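Side-chain contacts in magnesium transporter MgtE (Enterococcus faecalis, PDB 2OUX), which probably carries magnesium ions across the cell membrane as a homodimer, and is represented here by its cytosolic part, an N domain joined to paired CBS domains: residues A[62-67]-A[94-99]; A[53-58]-A[86-91]; A[71-76]-A[105-110]. One frame throughout, in Å; residues are numbered along the deposited sequence.

Contact 1: residues A[62-67]-A[94-99]; sequences ELADMF and AEMYTD. With MG (magnesium ion), chain F.
Ala64, on the last turns of helix 60-67, faces the residues between helix 86-93 and helix 98-107, and its CA lies 4.8 Å from the CA of Met96. The Ala64 methyl fills the narrow gap between the two backbones. Ala64 CB sits 3.6 Å from Glu95 CB and equally close to the backbone N of Met96. Met96 is a selenomethionine. Its CG touches Ala64 CB at 3.7 Å, and its chain runs extended through chi2 and then bends at chi3 (66°). That bend brings the terminal CE to 4.0 Å from Phe67 CB. The Phe67 side chain leads away from this segment and touches Met92 of helix 86-93, which also touches Ala64. Glu95 contributes only its CB to the packing; its carboxylate turns off to a salt bridge with Lys61. Just beyond, the backbone N of Tyr97, the N-cap residue of helix 98-107, is bonded to Asp68. Three residues past Met96, Asp99 OD2 binds a magnesium ion at 2.1 Å, while OD1 accepts a hydrogen bond from a water on the same metal. Asp252 also binds this ion, which thus joins carboxylates of the N domain and the CBS region.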
loop_
_atom_site.group_PDB
_atom_site.type_symbol
_atom_site.label_atom_id
_atom_site.label_comp_id
_atom_site.label_asym_id
_atom_site.label_seq_id
_atom_site.Cartn_x
_atom_site.Cartn_y
_atom_site.Cartn_z
ATOM N N GLU A 62 -16.515 -15.140 7.151
ATOM C CA GLU A 62 -16.792 -14.646 5.810
ATOM C C GLU A 62 -17.603 -13.344 5.815
ATOM O O GLU A 62 -17.354 -12.442 5.020
ATOM C CB GLU A 62 -17.519 -15.726 5.002
ATOM C CG GLU A 62 -16.715 -17.023 4.925
ATOM C CD GLU A 62 -17.450 -18.152 4.223
ATOM O OE1 GLU A 62 -18.684 -18.219 4.359
ATOM O OE2 GLU A 62 -16.790 -18.983 3.556
ATOM N N LEU A 63 -18.571 -13.236 6.715
ATOM C CA LEU A 63 -19.370 -12.021 6.768
ATOM C C LEU A 63 -18.525 -10.865 7.309
ATOM O O LEU A 63 -18.706 -9.716 6.926
ATOM C CB LEU A 63 -20.596 -12.225 7.651
ATOM C CG LEU A 63 -21.686 -11.193 7.390
ATOM C CD1 LEU A 63 -22.275 -11.415 6.006
ATOM C CD2 LEU A 63 -22.755 -11.301 8.452
ATOM N N ALA A 64 -17.596 -11.186 8.193
ATOM C CA ALA A 64 -16.717 -10.174 8.769
ATOM C C ALA A 64 -15.789 -9.569 7.703
ATOM O O ALA A 64 -15.511 -8.373 7.722
ATOM C CB ALA A 64 -15.897 -10.785 9.898
ATOM N N ASP A 65 -15.316 -10.392 6.775
ATOM C CA ASP A 65 -14.431 -9.888 5.729
ATOM C C ASP A 65 -15.131 -8.768 4.970
ATOM O O ASP A 65 -14.503 -7.809 4.517
ATOM C CB ASP A 65 -14.074 -10.994 4.731
ATOM C CG ASP A 65 -13.202 -12.060 5.330
ATOM O OD1 ASP A 65 -12.280 -11.712 6.092
ATOM O OD2 ASP A 65 -13.429 -13.250 5.024
HETATM N N MSE A 66 -16.439 -8.913 4.820
HETATM C CA MSE A 66 -17.206 -7.921 4.101
HETATM C C MSE A 66 -17.483 -6.699 4.970
HETATM O O MSE A 66 -17.290 -5.567 4.520
HETATM C CB MSE A 66 -18.528 -8.516 3.607
HETATM C CG MSE A 66 -19.432 -7.484 2.947
HETATM SE SE MSE A 66 -21.229 -8.110 2.654
HETATM C CE MSE A 66 -21.780 -8.254 4.495
ATOM N N PHE A 67 -17.930 -6.915 6.206
ATOM C CA PHE A 67 -18.219 -5.788 7.085
ATOM C C PHE A 67 -17.014 -4.883 7.287
ATOM O O PHE A 67 -17.168 -3.666 7.352
ATOM C CB PHE A 67 -18.772 -6.262 8.427
ATOM C CG PHE A 67 -20.271 -6.239 8.486
ATOM C CD1 PHE A 67 -21.019 -7.224 7.851
ATOM C CD2 PHE A 67 -20.939 -5.187 9.102
ATOM C CE1 PHE A 67 -22.411 -7.159 7.823
ATOM C CE2 PHE A 67 -22.326 -5.115 9.077
ATOM C CZ PHE A 67 -23.064 -6.104 8.436
ATOM N N ALA A 94 -16.100 -10.565 16.339
ATOM C CA ALA A 94 -14.839 -11.129 16.798
ATOM C C ALA A 94 -13.912 -11.521 15.647
ATOM O O ALA A 94 -12.724 -11.759 15.858
ATOM C CB ALA A 94 -15.103 -12.343 17.678
ATOM N N GLU A 95 -14.449 -11.587 14.433
ATOM C CA GLU A 95 -13.645 -11.964 13.273
ATOM C C GLU A 95 -13.183 -10.776 12.437
ATOM O O GLU A 95 -12.266 -10.904 11.637
ATOM C CB GLU A 95 -14.424 -12.934 12.377
ATOM C CG GLU A 95 -14.590 -14.328 12.948
ATOM C CD GLU A 95 -13.266 -14.963 13.333
ATOM O OE1 GLU A 95 -12.243 -14.687 12.667
ATOM O OE2 GLU A 95 -13.249 -15.753 14.299
HETATM N N MSE A 96 -13.823 -9.626 12.610
HETATM C CA MSE A 96 -13.449 -8.434 11.856
HETATM C C MSE A 96 -12.092 -7.962 12.346
HETATM O O MSE A 96 -11.614 -8.406 13.388
HETATM C CB MSE A 96 -14.457 -7.299 12.092
HETATM C CG MSE A 96 -15.872 -7.545 11.583
HETATM SE SE MSE A 96 -17.162 -6.195 12.181
HETATM C CE MSE A 96 -16.456 -4.643 11.258
ATOM N N TYR A 97 -11.455 -7.073 11.593
ATOM C CA TYR A 97 -10.189 -6.524 12.065
ATOM C C TYR A 97 -10.574 -5.612 13.217
ATOM O O TYR A 97 -11.570 -4.880 13.144
ATOM C CB TYR A 97 -9.482 -5.736 10.964
ATOM C CG TYR A 97 -8.865 -6.648 9.949
ATOM C CD1 TYR A 97 -7.795 -7.475 10.297
ATOM C CD2 TYR A 97 -9.384 -6.740 8.659
ATOM C CE1 TYR A 97 -7.256 -8.377 9.385
ATOM C CE2 TYR A 97 -8.853 -7.642 7.734
ATOM C CZ TYR A 97 -7.791 -8.457 8.107
ATOM O OH TYR A 97 -7.267 -9.357 7.214
ATOM N N THR A 98 -9.797 -5.674 14.288
ATOM C CA THR A 98 -10.072 -4.883 15.471
ATOM C C THR A 98 -10.437 -3.419 15.229
ATOM O O THR A 98 -11.410 -2.926 15.778
ATOM C CB THR A 98 -8.900 -4.961 16.421
ATOM O OG1 THR A 98 -8.538 -6.344 16.587
ATOM C CG2 THR A 98 -9.276 -4.356 17.780
ATOM N N ASP A 99 -9.683 -2.714 14.404
ATOM C CA ASP A 99 -10.016 -1.315 14.190
ATOM C C ASP A 99 -11.456 -1.180 13.700
ATOM O O ASP A 99 -12.199 -0.308 14.161
ATOM C CB ASP A 99 -9.036 -0.670 13.204
ATOM C CG ASP A 99 -9.067 -1.312 11.832
ATOM O OD1 ASP A 99 -9.609 -2.429 11.658
ATOM O OD2 ASP A 99 -8.521 -0.675 10.926
HETATM MG MG MG F . -7.903 -0.845 8.919
HETATM O O HOH W 1 -8.660 -3.027 9.143
HETATM O O HOH W 2 -5.803 -1.368 9.529
HETATM O O HOH W 3 -7.587 -1.387 6.911
HETATM O O HOH W 4 -10.179 -0.479 8.134
#

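Contact 2: residues A[53-58]-A[86-91]; sequences HLYNYL and PSYAAD
Tyr88 reaches across to Tyr55 and Leu58 within the all-helical N domain of MgtE, joining helix 86-93 to the C-terminal end of helix 48-57. The two helices stand well apart here, with 8.7 Å between Tyr55 CA and Tyr88 CA, and the tyrosine side chain spans the distance. From CB, which points at the other segment, CG continues anti to the backbone N (chi1 -176°), and this sends the ring straight out from its helix. Along one side of the ring, CE2 packs 4.0 Å from Tyr55 CB and nearly as close to Tyr55 CD2. The two tyrosine side chains cross at about a right angle. On the other side, CE1 lies 3.7 Å from Leu58 O. CZ comes within 3.5 Å of Tyr55 O. Leu63 and Pro60 of helix 60-67 also pack on Tyr88, which is buried. Tyr55 sends its own hydroxyl elsewhere, to hydrogen bonds with Tyr43 and Glu83. The Tyr88 hydroxyl ends among backbone carbonyls where helix 48-57 gives way to the turn before helix 60-67. Leu58 O lies in the plane of the Tyr88 ring, at its edge. Tyr88 OH donates to Leu58 O at 2.6 Å, approaching from above the carbonyl plane with a C=O...O angle of 137°.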
loop_
_atom_site.group_PDB
_atom_site.type_symbol
_atom_site.label_atom_id
_atom_site.label_comp_id
_atom_site.label_asym_id
_atom_site.label_seq_id
_atom_site.Cartn_x
_atom_site.Cartn_y
_atom_site.Cartn_z
ATOM N N HIS A 53 -31.216 -14.813 4.272
ATOM C CA HIS A 53 -30.724 -15.992 3.562
ATOM C C HIS A 53 -29.216 -15.923 3.534
ATOM O O HIS A 53 -28.526 -16.914 3.778
ATOM C CB HIS A 53 -31.216 -16.015 2.112
ATOM C CG HIS A 53 -32.672 -16.289 1.971
ATOM N ND1 HIS A 53 -33.260 -17.458 2.395
ATOM C CD2 HIS A 53 -33.676 -15.542 1.432
ATOM C CE1 HIS A 53 -34.554 -17.428 2.129
ATOM N NE2 HIS A 53 -34.825 -16.271 1.543
ATOM N N LEU A 54 -28.716 -14.730 3.229
ATOM C CA LEU A 54 -27.287 -14.507 3.134
ATOM C C LEU A 54 -26.555 -14.889 4.413
ATOM O O LEU A 54 -25.455 -15.436 4.353
ATOM C CB LEU A 54 -27.016 -13.056 2.749
ATOM C CG LEU A 54 -25.565 -12.689 2.469
ATOM C CD1 LEU A 54 -25.518 -11.456 1.612
ATOM C CD2 LEU A 54 -24.839 -12.473 3.778
ATOM N N TYR A 55 -27.169 -14.619 5.562
ATOM C CA TYR A 55 -26.568 -14.964 6.849
ATOM C C TYR A 55 -26.482 -16.480 6.995
ATOM O O TYR A 55 -25.626 -16.996 7.713
ATOM C CB TYR A 55 -27.399 -14.386 8.004
ATOM C CG TYR A 55 -27.518 -12.874 7.993
ATOM C CD1 TYR A 55 -28.712 -12.244 8.355
ATOM C CD2 TYR A 55 -26.440 -12.070 7.613
ATOM C CE1 TYR A 55 -28.829 -10.852 8.335
ATOM C CE2 TYR A 55 -26.547 -10.676 7.591
ATOM C CZ TYR A 55 -27.739 -10.075 7.950
ATOM O OH TYR A 55 -27.841 -8.702 7.907
ATOM N N ASN A 56 -27.370 -17.194 6.308
ATOM C CA ASN A 56 -27.381 -18.651 6.378
ATOM C C ASN A 56 -26.324 -19.318 5.488
ATOM O O ASN A 56 -25.956 -20.468 5.717
ATOM C CB ASN A 56 -28.767 -19.196 6.001
ATOM C CG ASN A 56 -29.872 -18.677 6.912
ATOM O OD1 ASN A 56 -29.708 -18.604 8.133
ATOM N ND2 ASN A 56 -31.014 -18.333 6.321
ATOM N N TYR A 57 -25.831 -18.606 4.480
ATOM C CA TYR A 57 -24.840 -19.187 3.578
ATOM C C TYR A 57 -23.408 -18.737 3.832
ATOM O O TYR A 57 -22.475 -19.246 3.211
ATOM C CB TYR A 57 -25.206 -18.884 2.126
ATOM C CG TYR A 57 -26.570 -19.385 1.709
ATOM C CD1 TYR A 57 -26.996 -20.668 2.043
ATOM C CD2 TYR A 57 -27.432 -18.576 0.976
ATOM C CE1 TYR A 57 -28.245 -21.137 1.649
ATOM C CE2 TYR A 57 -28.683 -19.033 0.576
ATOM C CZ TYR A 57 -29.082 -20.314 0.920
ATOM O OH TYR A 57 -30.311 -20.772 0.521
ATOM N N LEU A 58 -23.230 -17.785 4.740
ATOM C CA LEU A 58 -21.897 -17.282 5.041
ATOM C C LEU A 58 -21.565 -17.425 6.514
ATOM O O LEU A 58 -22.405 -17.190 7.375
ATOM C CB LEU A 58 -21.784 -15.816 4.626
ATOM C CG LEU A 58 -21.952 -15.589 3.124
ATOM C CD1 LEU A 58 -22.101 -14.115 2.825
ATOM C CD2 LEU A 58 -20.759 -16.178 2.399
ATOM N N PRO A 86 -27.951 -12.692 17.931
ATOM C CA PRO A 86 -26.911 -12.163 18.813
ATOM C C PRO A 86 -25.617 -12.969 18.802
ATOM O O PRO A 86 -24.534 -12.401 18.690
ATOM C CB PRO A 86 -27.594 -12.166 20.174
ATOM C CG PRO A 86 -28.996 -11.763 19.817
ATOM C CD PRO A 86 -29.278 -12.598 18.571
ATOM N N SER A 87 -25.722 -14.287 18.912
ATOM C CA SER A 87 -24.532 -15.126 18.915
ATOM C C SER A 87 -23.773 -15.020 17.592
ATOM O O SER A 87 -22.544 -14.959 17.575
ATOM C CB SER A 87 -24.909 -16.583 19.172
ATOM O OG SER A 87 -25.805 -17.048 18.178
ATOM N N TYR A 88 -24.512 -15.003 16.489
ATOM C CA TYR A 88 -23.916 -14.906 15.162
ATOM C C TYR A 88 -23.209 -13.557 15.004
ATOM O O TYR A 88 -22.075 -13.498 14.524
ATOM C CB TYR A 88 -25.006 -15.056 14.097
ATOM C CG TYR A 88 -24.508 -15.070 12.667
ATOM C CD1 TYR A 88 -23.901 -16.203 12.121
ATOM C CD2 TYR A 88 -24.685 -13.964 11.847
ATOM C CE1 TYR A 88 -23.487 -16.227 10.787
ATOM C CE2 TYR A 88 -24.273 -13.973 10.522
ATOM C CZ TYR A 88 -23.682 -15.103 9.992
ATOM O OH TYR A 88 -23.298 -15.100 8.668
ATOM N N ALA A 89 -23.882 -12.481 15.408
ATOM C CA ALA A 89 -23.313 -11.136 15.321
ATOM C C ALA A 89 -22.007 -11.049 16.102
ATOM O O ALA A 89 -20.995 -10.549 15.597
ATOM C CB ALA A 89 -24.314 -10.098 15.845
ATOM N N ALA A 90 -22.030 -11.551 17.332
ATOM C CA ALA A 90 -20.850 -11.525 18.182
ATOM C C ALA A 90 -19.666 -12.238 17.527
ATOM O O ALA A 90 -18.553 -11.715 17.505
ATOM C CB ALA A 90 -21.167 -12.159 19.542
ATOM N N ASP A 91 -19.900 -13.432 16.997
ATOM C CA ASP A 91 -18.827 -14.178 16.350
ATOM C C ASP A 91 -18.252 -13.404 15.167
ATOM O O ASP A 91 -17.049 -13.465 14.883
ATOM C CB ASP A 91 -19.336 -15.536 15.867
ATOM C CG ASP A 91 -19.687 -16.462 17.007
ATOM O OD1 ASP A 91 -19.128 -16.267 18.109
ATOM O OD2 ASP A 91 -20.503 -17.392 16.797
#

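Contact 3: residues A[71-76]-A[105-110]; sequences EEDNEN and LNMLDK. With MG (magnesium ion), chain G.
This contact carries a magnesium site of the N domain, where the type I beta turn from Glu71 to Asn74 meets the last part of helix 98-107. The joining residues are Glu72, Asp73 and the selenomethionine Met107. Met107 points its CB toward the turn, and its CG lies 3.2 Å from the backbone O of Glu72. The same CG packs 3.9 Å from Glu72 CG, so the aliphatic part of the glutamate rests beside the start of the Met107 chain. The two side chains cross obliquely. Met107 then bends at both chi2 and chi3. Its SE passes 3.9 Å from Glu72 O and 4.0 Å from Asp73 OD1, a loose approach at the protein surface. Asp73 starts out away from the helix, but its carboxylate swings back to this selenium.

The carboxylate of Glu72 turns to the metal. CG lies between the backbone N and the carbonyl carbon (chi1 77°), and a sharp bend at chi2 (-91°) follows. OE1 binds the magnesium ion at 2.2 Å. Five waters complete a six-ligand shell, so Glu72 is the sole protein ligand of this ion. OE2 does not bind the metal; it accepts a hydrogen bond of 2.6 Å from one of the bound waters. Asp103, from the same helix 98-107 and a ligand of another magnesium ion, brings its OD2 close to Glu72 OE2. Two like charges so near would probably repel each other without cations, and the neighbouring magnesium ions probably offset this. With one protein oxygen and five waters, the ion is held at this site by a single direct anchor, and OE2 adds a second hold through water.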
loop_
_atom_site.group_PDB
_atom_site.type_symbol
_atom_site.label_atom_id
_atom_site.label_comp_id
_atom_site.label_asym_id
_atom_site.label_seq_id
_atom_site.Cartn_x
_atom_site.Cartn_y
_atom_site.Cartn_z
ATOM N N GLU A 71 -19.144 0.980 5.378
ATOM C CA GLU A 71 -19.004 2.189 6.185
ATOM C C GLU A 71 -19.785 2.065 7.490
ATOM O O GLU A 71 -21.008 2.011 7.478
ATOM C CB GLU A 71 -19.473 3.403 5.381
ATOM C CG GLU A 71 -18.454 3.861 4.353
ATOM C CD GLU A 71 -19.000 4.910 3.396
ATOM O OE1 GLU A 71 -19.568 5.916 3.874
ATOM O OE2 GLU A 71 -18.858 4.735 2.164
ATOM N N GLU A 72 -19.068 2.015 8.612
ATOM C CA GLU A 72 -19.696 1.869 9.925
ATOM C C GLU A 72 -20.632 3.022 10.280
ATOM O O GLU A 72 -21.390 2.943 11.248
ATOM C CB GLU A 72 -18.635 1.742 11.026
ATOM C CG GLU A 72 -17.970 3.056 11.406
ATOM C CD GLU A 72 -16.729 3.323 10.605
ATOM O OE1 GLU A 72 -16.734 2.980 9.411
ATOM O OE2 GLU A 72 -15.761 3.880 11.163
ATOM N N ASP A 73 -20.562 4.098 9.509
ATOM C CA ASP A 73 -21.406 5.260 9.736
ATOM C C ASP A 73 -22.659 5.104 8.893
ATOM O O ASP A 73 -23.599 5.888 9.002
ATOM C CB ASP A 73 -20.657 6.535 9.350
ATOM C CG ASP A 73 -19.568 6.892 10.346
ATOM O OD1 ASP A 73 -18.827 5.976 10.762
ATOM O OD2 ASP A 73 -19.451 8.085 10.709
ATOM N N ASN A 74 -22.633 4.087 8.035
ATOM C CA ASN A 74 -23.739 3.722 7.151
ATOM C C ASN A 74 -25.025 4.257 7.766
ATOM O O ASN A 74 -25.775 5.013 7.147
ATOM C CB ASN A 74 -23.822 2.200 7.088
ATOM C CG ASN A 74 -24.761 1.692 6.008
ATOM O OD1 ASN A 74 -24.457 1.767 4.818
ATOM N ND2 ASN A 74 -25.905 1.159 6.421
ATOM N N GLU A 75 -25.250 3.814 9.000
ATOM C CA GLU A 75 -26.377 4.178 9.848
ATOM C C GLU A 75 -27.466 3.133 9.842
ATOM O O GLU A 75 -28.297 3.094 10.761
ATOM C CB GLU A 75 -26.942 5.559 9.497
ATOM C CG GLU A 75 -27.551 6.251 10.723
ATOM C CD GLU A 75 -27.705 7.742 10.541
ATOM O OE1 GLU A 75 -28.386 8.131 9.572
ATOM O OE2 GLU A 75 -27.151 8.515 11.359
ATOM N N ASN A 76 -27.461 2.276 8.820
ATOM C CA ASN A 76 -28.448 1.220 8.790
ATOM C C ASN A 76 -27.818 0.098 9.596
ATOM O O ASN A 76 -28.327 -1.032 9.611
ATOM C CB ASN A 76 -28.807 0.743 7.371
ATOM C CG ASN A 76 -30.041 -0.164 7.374
ATOM O OD1 ASN A 76 -31.145 0.274 7.711
ATOM N ND2 ASN A 76 -29.850 -1.435 7.037
ATOM N N LEU A 105 -18.811 -1.036 16.986
ATOM C CA LEU A 105 -19.315 -0.937 18.347
ATOM C C LEU A 105 -19.606 0.494 18.793
ATOM O O LEU A 105 -20.663 0.763 19.365
ATOM C CB LEU A 105 -18.335 -1.602 19.303
ATOM C CG LEU A 105 -18.245 -3.104 19.020
ATOM C CD1 LEU A 105 -17.239 -3.749 19.947
ATOM C CD2 LEU A 105 -19.622 -3.736 19.207
ATOM N N ASN A 106 -18.688 1.415 18.523
ATOM C CA ASN A 106 -18.901 2.804 18.911
ATOM C C ASN A 106 -20.053 3.457 18.160
ATOM O O ASN A 106 -20.442 4.580 18.470
ATOM C CB ASN A 106 -17.623 3.620 18.713
ATOM C CG ASN A 106 -16.516 3.174 19.632
ATOM O OD1 ASN A 106 -16.750 2.908 20.801
ATOM N ND2 ASN A 106 -15.303 3.091 19.110
HETATM N N MSE A 107 -20.604 2.749 17.179
HETATM C CA MSE A 107 -21.722 3.273 16.404
HETATM C C MSE A 107 -23.053 2.767 16.941
HETATM O O MSE A 107 -24.052 3.480 16.917
HETATM C CB MSE A 107 -21.582 2.884 14.933
HETATM C CG MSE A 107 -20.555 3.711 14.190
HETATM SE SE MSE A 107 -21.038 5.593 14.087
HETATM C CE MSE A 107 -20.321 6.211 15.783
ATOM N N LEU A 108 -23.063 1.534 17.424
ATOM C CA LEU A 108 -24.278 0.950 17.970
ATOM C C LEU A 108 -24.652 1.708 19.234
ATOM O O LEU A 108 -23.822 2.413 19.810
ATOM C CB LEU A 108 -24.048 -0.519 18.312
ATOM C CG LEU A 108 -23.516 -1.416 17.192
ATOM C CD1 LEU A 108 -23.266 -2.809 17.746
ATOM C CD2 LEU A 108 -24.509 -1.455 16.038
ATOM N N ASP A 109 -25.905 1.565 19.656
ATOM C CA ASP A 109 -26.388 2.219 20.867
ATOM C C ASP A 109 -25.610 1.657 22.054
ATOM O O ASP A 109 -25.168 0.511 22.024
ATOM C CB ASP A 109 -27.890 1.960 21.031
ATOM C CG ASP A 109 -28.723 2.668 19.969
ATOM O OD1 ASP A 109 -29.921 2.346 19.827
ATOM O OD2 ASP A 109 -28.179 3.558 19.279
ATOM N N LYS A 110 -25.440 2.465 23.093
ATOM C CA LYS A 110 -24.694 2.034 24.270
ATOM C C LYS A 110 -25.102 0.652 24.786
ATOM O O LYS A 110 -24.279 -0.056 25.367
ATOM C CB LYS A 110 -24.828 3.071 25.390
ATOM C CG LYS A 110 -24.319 4.464 25.008
ATOM C CD LYS A 110 -22.856 4.447 24.540
ATOM C CE LYS A 110 -21.892 4.015 25.646
ATOM N NZ LYS A 110 -20.467 4.029 25.197
HETATM MG MG MG G . -14.877 2.120 8.620
HETATM O O HOH W 5 -14.172 4.286 9.199
HETATM O O HOH W 6 -14.104 1.082 10.283
HETATM O O HOH W 7 -15.587 -0.131 8.043
HETATM O O HOH W 8 -12.955 1.587 7.668
HETATM O O HOH W 9 -15.699 3.282 6.936
#

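All three contacts lie in the helical N domain. Along the chain their first segments come in the order 53-58, 62-67, 71-76, and their second segments follow in the same order, so the contacts interlock. Contacts 1 and 2 have centres about 12 Å apart and touch: Leu63 packs on Leu54, Tyr55 and Tyr88. Contacts 1 and 3 share helix 98-107, with centres about 14 Å apart. Contacts 2 and 3 are about 18 Å apart between centres and do not touch. Contact 2 lies away from the metal sites, whereas contact 1 reaches a magnesium ion through Asp99 of helix 98-107, and contact 3 reaches another through Glu72 of the loop 71-76. Contact 1 thus connects contact 2 with the magnesium-binding part of the domain.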